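Local coordinates for protein CymD (Pseudomonas putida, PDB 6Z34) that forms an outer-membrane channel of the FadL family that takes up monoaromatic hydrocarbons, probably by lateral diffusion, during biodegradation, at residues 131-142 / 155-166. Numbering follows the deposited sequence.
Sequences YSRLIVLRIPFS and ASLDAVWTSVNL
Arg133 and Asn165 open a run of five hydrogen-bonded antiparallel pairs that ends at Phe141 and Leu157, each pair closed by two backbone N-H...O bonds; Ile135 N to Ser163 O, 2.6 Å, is nearly straight. Between them, CA-H groups lean on the same carbonyls, as Val164 CA does on Arg133 O.

The main charged contact is on the barrel's inner face. Arg138 turns side-on to Asp158, and NE and NH2 both reach the single oxygen OD2, each at 3.1 Å. OD2 lies in the guanidinium plane and is met on its anti side, with guanidinium and carboxylate planes 79° apart. A bend at chi3 (64°) swings the guanidinium round to this oxygen, with Val160 CG2 over one of its faces. Since Asp158 OD2 also pairs with Arg223, and Arg138 NH2 bonds Thr244, the buried Arg138 and Asp158 are part of a small polar network; a leucine in place of Arg138 would probably cost Asp158 OD2 both of its N-H donors from this strand, leaving that oxygen to Arg223, and deprive Thr244 of the NH2 donor. Farther along the same face, Ser142 OG sits 2.8 Å from Ser156 OG.

On the outer face, the middle and far end of the hairpin pack through apolar groups. Ile135 CG2 lies 4.1 Å from Trp161 CZ3, Leu137 CB meets the edge of the indole, and Phe141 turns its ring edge to Ala159 CB.

The two strands form a hairpin of the FadL-type beta-barrel: strand 94-107 pairs with the other edge of 131-142, and strand 198-229 flanks 155-166, where Asp216 takes the indole N-H of Trp161.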
# COMPACT_ATOMS: atom_id res chain seq x y z
N TYR A 131 -6.83 -2.41 -16.81
CA TYR A 131 -5.84 -2.54 -15.76
C TYR A 131 -5.63 -1.21 -15.07
O TYR A 131 -5.95 -0.14 -15.60
CB TYR A 131 -4.51 -3.05 -16.30
CG TYR A 131 -3.78 -2.01 -17.12
CD1 TYR A 131 -4.15 -1.75 -18.44
CD2 TYR A 131 -2.74 -1.27 -16.58
CE1 TYR A 131 -3.49 -0.80 -19.19
CE2 TYR A 131 -2.08 -0.32 -17.32
CZ TYR A 131 -2.46 -0.08 -18.62
OH TYR A 131 -1.79 0.87 -19.34
N SER A 132 -5.07 -1.29 -13.88
CA SER A 132 -4.68 -0.10 -13.15
C SER A 132 -3.43 -0.44 -12.36
O SER A 132 -3.45 -1.38 -11.56
CB SER A 132 -5.79 0.36 -12.22
OG SER A 132 -5.48 1.61 -11.66
N ARG A 133 -2.35 0.28 -12.62
CA ARG A 133 -1.14 0.19 -11.81
C ARG A 133 -1.10 1.39 -10.88
O ARG A 133 -1.20 2.53 -11.33
CB ARG A 133 0.12 0.15 -12.69
CG ARG A 133 1.43 0.05 -11.89
CD ARG A 133 2.64 0.45 -12.74
NE ARG A 133 3.90 0.37 -12.00
CZ ARG A 133 5.06 0.90 -12.40
NH1 ARG A 133 5.12 1.57 -13.55
NH2 ARG A 133 6.15 0.78 -11.66
N LEU A 134 -0.92 1.12 -9.59
CA LEU A 134 -0.93 2.13 -8.55
C LEU A 134 0.46 2.18 -7.92
O LEU A 134 0.96 1.17 -7.42
CB LEU A 134 -2.00 1.82 -7.50
CG LEU A 134 -1.99 2.58 -6.18
CD1 LEU A 134 -2.25 4.05 -6.44
CD2 LEU A 134 -3.03 2.00 -5.24
N ILE A 135 1.07 3.34 -7.97
CA ILE A 135 2.33 3.61 -7.29
C ILE A 135 2.02 4.58 -6.16
O ILE A 135 1.46 5.65 -6.41
CB ILE A 135 3.37 4.20 -8.25
CG1 ILE A 135 3.67 3.22 -9.38
CG2 ILE A 135 4.65 4.57 -7.49
CD1 ILE A 135 4.37 3.85 -10.56
N VAL A 136 2.39 4.20 -4.93
CA VAL A 136 2.27 5.10 -3.78
C VAL A 136 3.63 5.19 -3.10
O VAL A 136 4.19 4.18 -2.65
CB VAL A 136 1.19 4.64 -2.79
CG1 VAL A 136 1.12 5.60 -1.58
CG2 VAL A 136 -0.17 4.53 -3.50
N LEU A 137 4.18 6.40 -3.04
CA LEU A 137 5.40 6.69 -2.31
C LEU A 137 5.01 7.49 -1.08
O LEU A 137 4.48 8.60 -1.21
CB LEU A 137 6.38 7.47 -3.18
CG LEU A 137 7.66 7.86 -2.42
CD1 LEU A 137 8.51 6.64 -2.12
CD2 LEU A 137 8.43 8.90 -3.20
N ARG A 138 5.26 6.94 0.10
CA ARG A 138 4.93 7.61 1.36
C ARG A 138 6.21 8.06 2.04
O ARG A 138 7.18 7.29 2.19
CB ARG A 138 4.09 6.69 2.26
CG ARG A 138 2.97 6.01 1.47
CD ARG A 138 1.94 5.25 2.34
NE ARG A 138 1.22 6.17 3.20
CZ ARG A 138 -0.09 6.35 3.21
NH1 ARG A 138 -0.89 5.64 2.40
NH2 ARG A 138 -0.60 7.26 4.05
N ILE A 139 6.25 9.34 2.40
CA ILE A 139 7.44 9.93 2.98
C ILE A 139 7.08 10.38 4.39
O ILE A 139 6.60 11.51 4.56
CB ILE A 139 7.97 11.11 2.14
CG1 ILE A 139 8.24 10.66 0.70
CG2 ILE A 139 9.23 11.70 2.80
CD1 ILE A 139 8.65 11.81 -0.24
N PRO A 140 7.27 9.54 5.40
CA PRO A 140 6.87 9.90 6.76
C PRO A 140 7.84 10.84 7.43
O PRO A 140 9.05 10.80 7.20
CB PRO A 140 6.85 8.55 7.49
CG PRO A 140 7.92 7.77 6.78
CD PRO A 140 7.76 8.15 5.32
N PHE A 141 7.28 11.72 8.26
CA PHE A 141 8.04 12.48 9.25
C PHE A 141 7.49 12.03 10.59
O PHE A 141 6.30 12.22 10.88
CB PHE A 141 7.91 13.98 9.04
CG PHE A 141 8.25 14.42 7.63
CD1 PHE A 141 7.33 14.28 6.60
CD2 PHE A 141 9.51 14.93 7.34
CE1 PHE A 141 7.64 14.65 5.31
CE2 PHE A 141 9.82 15.31 6.04
CZ PHE A 141 8.88 15.16 5.02
N SER A 142 8.33 11.36 11.38
CA SER A 142 7.86 10.54 12.48
C SER A 142 8.62 10.89 13.75
O SER A 142 9.79 11.27 13.72
CB SER A 142 8.03 9.06 12.18
OG SER A 142 7.27 8.27 13.08
N ALA A 155 3.77 9.21 16.45
CA ALA A 155 2.97 9.72 15.35
C ALA A 155 3.85 9.88 14.14
O ALA A 155 5.09 9.97 14.25
CB ALA A 155 2.32 11.07 15.70
N SER A 156 3.21 9.86 12.96
CA SER A 156 3.85 10.18 11.70
C SER A 156 2.93 11.09 10.91
O SER A 156 1.71 11.02 11.04
CB SER A 156 4.14 8.95 10.86
OG SER A 156 4.94 8.04 11.58
N LEU A 157 3.53 11.96 10.10
CA LEU A 157 2.81 12.71 9.08
C LEU A 157 3.44 12.37 7.74
O LEU A 157 4.63 12.62 7.53
CB LEU A 157 2.86 14.21 9.33
CG LEU A 157 2.16 14.98 8.22
CD1 LEU A 157 0.70 15.23 8.61
CD2 LEU A 157 2.87 16.27 7.90
N ASP A 158 2.65 11.78 6.84
CA ASP A 158 3.15 11.38 5.53
C ASP A 158 2.91 12.47 4.50
O ASP A 158 1.79 12.98 4.37
CB ASP A 158 2.48 10.10 5.03
CG ASP A 158 2.60 8.94 5.99
OD1 ASP A 158 3.35 9.03 7.00
OD2 ASP A 158 1.94 7.92 5.69
N ALA A 159 3.97 12.83 3.76
CA ALA A 159 3.79 13.35 2.41
C ALA A 159 3.68 12.15 1.49
O ALA A 159 4.46 11.20 1.60
CB ALA A 159 4.97 14.23 1.99
N VAL A 160 2.68 12.18 0.61
CA VAL A 160 2.27 11.00 -0.15
C VAL A 160 2.22 11.38 -1.62
O VAL A 160 1.51 12.33 -2.00
CB VAL A 160 0.89 10.48 0.31
CG1 VAL A 160 0.42 9.32 -0.57
CG2 VAL A 160 0.87 10.12 1.84
N TRP A 161 2.97 10.66 -2.44
CA TRP A 161 2.91 10.82 -3.88
C TRP A 161 2.23 9.59 -4.46
O TRP A 161 2.72 8.46 -4.29
CB TRP A 161 4.30 11.02 -4.48
CG TRP A 161 4.25 11.22 -5.97
CD1 TRP A 161 3.69 12.27 -6.64
CD2 TRP A 161 4.74 10.32 -6.97
NE1 TRP A 161 3.81 12.09 -7.99
CE2 TRP A 161 4.45 10.90 -8.23
CE3 TRP A 161 5.40 9.09 -6.93
CZ2 TRP A 161 4.79 10.29 -9.44
CZ3 TRP A 161 5.74 8.48 -8.12
CH2 TRP A 161 5.44 9.08 -9.37
N THR A 162 1.11 9.79 -5.15
CA THR A 162 0.32 8.72 -5.74
C THR A 162 0.40 8.83 -7.25
O THR A 162 0.18 9.92 -7.80
CB THR A 162 -1.14 8.81 -5.31
OG1 THR A 162 -1.21 8.66 -3.90
CG2 THR A 162 -1.96 7.72 -5.98
N SER A 163 0.67 7.72 -7.92
CA SER A 163 0.75 7.68 -9.38
C SER A 163 -0.03 6.48 -9.89
O SER A 163 0.12 5.37 -9.35
CB SER A 163 2.21 7.60 -9.83
OG SER A 163 2.37 7.86 -11.21
N VAL A 164 -0.87 6.68 -10.91
CA VAL A 164 -1.61 5.57 -11.51
C VAL A 164 -1.45 5.58 -13.02
O VAL A 164 -1.61 6.63 -13.66
CB VAL A 164 -3.11 5.58 -11.11
CG1 VAL A 164 -3.78 6.82 -11.57
CG2 VAL A 164 -3.83 4.35 -11.65
N ASN A 165 -1.07 4.43 -13.58
CA ASN A 165 -1.18 4.11 -14.99
C ASN A 165 -2.41 3.24 -15.18
O ASN A 165 -2.67 2.34 -14.36
CB ASN A 165 0.06 3.36 -15.50
CG ASN A 165 1.32 4.21 -15.52
OD1 ASN A 165 1.26 5.44 -15.52
ND2 ASN A 165 2.47 3.55 -15.57
N LEU A 166 -3.17 3.49 -16.23
CA LEU A 166 -4.41 2.75 -16.38
C LEU A 166 -4.77 2.62 -17.85
O LEU A 166 -4.34 3.42 -18.69
CB LEU A 166 -5.57 3.40 -15.62
CG LEU A 166 -6.11 4.77 -16.05
CD1 LEU A 166 -7.12 4.77 -17.21
CD2 LEU A 166 -6.72 5.40 -14.82